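Local coordinates for basic helix-loop-helix, putative, expressed (Oryza sativa subsp. japonica, PDB 5LW0), which binds ADP-ribose through its macrodomain, one part of a longer plant protein, and probably acts in ADP-ribosylation-linked repair of DNA interstrand crosslinks, at residues Ser31-Ser34 against Ser35-Ala39; Ala148-Asp151 against Leu152-Ala155. All blocks are in the same frame, centred on the assembly; numbering follows the deposited sequence. Where two conformers were deposited one is given.

Interaction 1. Residues Ser31-Ser34 against Ser35-Ala39; sequences SDIS and SRTLA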
loop_
_atom_site.group_PDB
_atom_site.type_symbol
_atom_site.label_atom_id
_atom_site.label_comp_id
_atom_site.label_asym_id
_atom_site.label_seq_id
_atom_site.Cartn_x
_atom_site.Cartn_y
_atom_site.Cartn_z
ATOM N N SER A 31 9.340 15.973 -12.123
ATOM C CA SER A 31 9.798 14.649 -12.516
ATOM C C SER A 31 8.672 13.907 -13.275
ATOM O O SER A 31 7.502 14.349 -13.316
ATOM C CB SER A 31 10.210 13.850 -11.278
ATOM O OG SER A 31 9.113 13.744 -10.369
ATOM N N ASP A 32 9.027 12.769 -13.832
ATOM C CA ASP A 32 8.091 11.978 -14.586
ATOM C C ASP A 32 6.945 11.532 -13.627
ATOM O O ASP A 32 7.159 11.299 -12.449
ATOM C CB ASP A 32 8.796 10.750 -15.165
ATOM C CG ASP A 32 7.884 9.918 -16.048
ATOM O OD1 ASP A 32 7.612 10.343 -17.194
ATOM O OD2 ASP A 32 7.428 8.844 -15.607
ATOM N N ILE A 33 5.771 11.381 -14.193
ATOM C CA ILE A 33 4.596 10.924 -13.458
ATOM C C ILE A 33 4.848 9.620 -12.712
ATOM O O ILE A 33 4.336 9.457 -11.585
ATOM C CB ILE A 33 3.339 10.805 -14.385
ATOM C CG1 ILE A 33 2.069 10.517 -13.554
ATOM C CG2 ILE A 33 3.525 9.775 -15.452
ATOM C CD1 ILE A 33 1.749 11.585 -12.577
ATOM N N SER A 34 5.571 8.669 -13.285
ATOM C CA SER A 34 5.805 7.378 -12.619
ATOM C C SER A 34 6.554 7.546 -11.329
ATOM O O SER A 34 6.307 6.839 -10.372
ATOM C CB SER A 34 6.581 6.416 -13.528
ATOM O OG SER A 34 7.926 6.800 -13.621
ATOM N N SER A 35 7.398 8.575 -11.264
ATOM C CA SER A 35 8.168 8.850 -10.059
ATOM C C SER A 35 7.306 9.475 -8.975
ATOM O O SER A 35 7.724 9.535 -7.817
ATOM C CB SER A 35 9.400 9.750 -10.367
ATOM O OG SER A 35 9.025 11.093 -10.490
ATOM N N ARG A 36 6.101 9.953 -9.351
ATOM C CA ARG A 36 5.223 10.580 -8.430
ATOM C C ARG A 36 3.910 9.811 -8.269
ATOM O O ARG A 36 2.941 10.356 -7.872
ATOM C CB ARG A 36 4.929 12.025 -8.897
ATOM C CG ARG A 36 6.162 12.943 -8.822
ATOM C CD ARG A 36 5.928 14.320 -9.397
ATOM N NE ARG A 36 5.717 14.315 -10.843
ATOM C CZ ARG A 36 4.567 14.518 -11.467
ATOM N NH1 ARG A 36 3.445 14.729 -10.799
ATOM N NH2 ARG A 36 4.529 14.480 -12.804
ATOM N N THR A 37 3.980 8.496 -8.507
ATOM C CA THR A 37 2.866 7.625 -8.395
ATOM C C THR A 37 3.159 6.523 -7.380
ATOM O O THR A 37 4.199 5.874 -7.437
ATOM C CB THR A 37 2.500 6.946 -9.742
ATOM O OG1 THR A 37 2.245 7.923 -10.768
ATOM C CG2 THR A 37 1.229 6.090 -9.581
ATOM N N LEU A 38 2.211 6.352 -6.468
ATOM C CA LEU A 38 2.223 5.267 -5.499
ATOM C C LEU A 38 1.101 4.293 -5.815
ATOM O O LEU A 38 -0.041 4.716 -5.926
ATOM C CB LEU A 38 1.936 5.828 -4.067
ATOM C CG LEU A 38 1.716 4.771 -2.984
ATOM C CD1 LEU A 38 2.998 4.019 -2.717
ATOM C CD2 LEU A 38 1.206 5.440 -1.714
ATOM N N ALA A 39 1.432 3.043 -5.983
ATOM C CA ALA A 39 0.413 1.971 -6.030
ATOM C C ALA A 39 0.381 1.318 -4.664
ATOM O O ALA A 39 1.446 0.944 -4.103
ATOM C CB ALA A 39 0.739 0.963 -7.092
#
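Three successive carbonyl oxygens, those of Ser31, Asp32 and Ile33, each take two hydrogen bonds from the residues that follow. Arg36 grips Ser31 O side-on with NH2 (3.0 Å) and NE, the oxygen lying near the guanidinium plane. Its chain bends at chi3 (-67°), which folds the group back over the turn, so that one guanidinium face rests on Ile33 CA; the Ile33 and Arg36 side chains cross at about a right angle, Ile33 CD1 lying 4.0 Å from Arg36 NH1. Asp32 O accepts from Ser35 N and from Ser35 OG (2.7 Å), the hydroxyl approaching in the carbonyl plane and the amide from above it. That same Ser35 OG receives the hydroxyl of Ser31, giving a short relay from Ser31 OG through Ser35 OG to Asp32 O. Ile33 O is held from opposite faces by Arg36 N (2.9 Å) and Thr37 OG1 (2.7 Å). Within residues 31-34, Ser34 N bonds to Asp32 OD2 at 3.0 Å, closing an Asx turn. The compact turn leads directly into strand 37-40, where Thr37 OG1 also meets Arg74 of the neighbouring strand 74-79, Arg36 NH1 reaches Asn72 O, and Leu38 packs on helix 208-230.

Interaction 2. Residues Ala148-Asp151 against Leu152-Ala155; sequences AGED and LQRA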
loop_
_atom_site.group_PDB
_atom_site.type_symbol
_atom_site.label_atom_id
_atom_site.label_comp_id
_atom_site.label_asym_id
_atom_site.label_seq_id
_atom_site.Cartn_x
_atom_site.Cartn_y
_atom_site.Cartn_z
ATOM N N ALA A 148 10.829 -9.124 -5.697
ATOM C CA ALA A 148 11.949 -8.263 -5.456
ATOM C C ALA A 148 13.266 -9.048 -5.199
ATOM O O ALA A 148 14.355 -8.558 -5.510
ATOM C CB ALA A 148 11.669 -7.374 -4.257
ATOM N N GLY A 149 13.119 -10.200 -4.588
ATOM C CA GLY A 149 14.247 -11.056 -4.224
ATOM C C GLY A 149 14.979 -10.583 -2.995
ATOM O O GLY A 149 14.531 -9.678 -2.275
ATOM N N GLU A 150 16.083 -11.258 -2.694
ATOM C CA GLU A 150 16.775 -11.034 -1.445
ATOM C C GLU A 150 17.254 -9.566 -1.276
ATOM O O GLU A 150 17.459 -9.141 -0.182
ATOM C CB GLU A 150 17.966 -12.048 -1.311
ATOM C CG GLU A 150 19.002 -11.691 -0.241
ATOM C CD GLU A 150 18.446 -11.735 1.199
ATOM O OE1 GLU A 150 17.437 -12.442 1.442
ATOM O OE2 GLU A 150 19.036 -11.048 2.089
ATOM N N ASP A 151 17.439 -8.812 -2.365
ATOM C CA ASP A 151 17.795 -7.372 -2.277
ATOM C C ASP A 151 16.846 -6.617 -1.325
ATOM O O ASP A 151 17.258 -5.714 -0.625
ATOM C CB ASP A 151 17.754 -6.660 -3.654
ATOM C CG ASP A 151 18.933 -7.062 -4.580
ATOM O OD1 ASP A 151 19.991 -7.466 -4.057
ATOM O OD2 ASP A 151 18.785 -6.982 -5.824
ATOM N N LEU A 152 15.562 -6.959 -1.361
ATOM C CA LEU A 152 14.590 -6.224 -0.526
ATOM C C LEU A 152 14.777 -6.550 0.936
ATOM O O LEU A 152 14.728 -5.652 1.794
ATOM C CB LEU A 152 13.166 -6.520 -0.970
ATOM C CG LEU A 152 12.117 -5.838 -0.086
ATOM C CD1 LEU A 152 12.325 -4.345 -0.127
ATOM C CD2 LEU A 152 10.726 -6.246 -0.574
ATOM N N GLN A 153 15.089 -7.810 1.255
ATOM C CA GLN A 153 15.338 -8.171 2.674
ATOM C C GLN A 153 16.636 -7.455 3.190
ATOM O O GLN A 153 16.638 -6.869 4.276
ATOM C CB GLN A 153 15.354 -9.695 2.880
ATOM C CG GLN A 153 15.448 -10.054 4.341
ATOM C CD GLN A 153 15.112 -11.510 4.643
ATOM O OE1 GLN A 153 15.307 -12.397 3.807
ATOM N NE2 GLN A 153 14.552 -11.742 5.819
ATOM N N ARG A 154 17.701 -7.426 2.370
ATOM C CA ARG A 154 18.914 -6.676 2.726
ATOM C C ARG A 154 18.649 -5.189 2.962
ATOM O O ARG A 154 19.051 -4.626 3.972
ATOM C CB ARG A 154 19.996 -6.864 1.653
ATOM C CG ARG A 154 21.346 -6.295 2.017
ATOM C CD ARG A 154 22.380 -6.565 0.915
ATOM N NE ARG A 154 22.187 -5.714 -0.265
ATOM C CZ ARG A 154 21.677 -6.126 -1.436
ATOM N NH1 ARG A 154 21.554 -5.263 -2.428
ATOM N NH2 ARG A 154 21.277 -7.399 -1.624
ATOM N N ALA A 155 17.877 -4.583 2.058
ATOM C CA ALA A 155 17.621 -3.178 2.152
ATOM C C ALA A 155 16.710 -2.851 3.316
ATOM O O ALA A 155 16.912 -1.824 4.018
ATOM C CB ALA A 155 17.033 -2.685 0.856
#
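Ala148, the last residue of helix 139-148, puts its methyl against Leu152, with Ala148 CB 3.7 Å from Leu152 CB. The Leu152 side chain carries on from there to Ile144 and Tyr145, which packs the start of the new helix against the end of the old one. Gly149 breaks the helix with a positive phi of 78°, a conformation that favours glycine, and its carbonyl oxygen then receives Leu152 N at 3.0 Å. Within the macrodomain, helix 139-148 ends here: the chain turns at Gly149 and continues into helix 150-159. Glu150 O takes Arg154 N at 3.1 Å in a nearly straight bond, the ordinary i to i+4 step. The side chain of Glu150 starts away from the following turn, but its bend at chi2 (66°) brings the carboxylate back at a slant to Gln153, with Glu150 OE1 3.7 Å from Gln153 CB. Asp151 forms a salt bridge one turn on, its OD1 using the anti lone pair to meet Arg154 NH2 at 2.8 Å; the second bond, from Arg154 NH1, is weak. The two side chains run side by side and point the same way, yet their flat groups stand almost perpendicular, 85° apart, with OD1 at the guanidinium edge. Arg154 gets there by a bend at chi3, and Asp151 O lies over one guanidinium face. Asp151 OD2 is bonded to Thr176 OG1, tying the carboxylate to the nearby loop, while Asp151 O accepts Ala155 N.

Interaction 1 and interaction 2 are separate local turns in one macrodomain, about 22 Å apart between centres and about 12 Å at their nearest atoms, without touching. Both introduce a regular element: residues 31-36 lead into strand 37-40, which lies within the central sheet, and residues 148-149 lead into helix 150-159. The bound ADP-ribose lies some way from each, about 14 Å from the Thr37 side chain and about 12 Å from that of Leu152. The Thr37 and Leu152 side chains are thus too far from the ligand for direct contact; interaction 1 joins the sheet to the start of the modelled chain, and interaction 2 joins two consecutive helices.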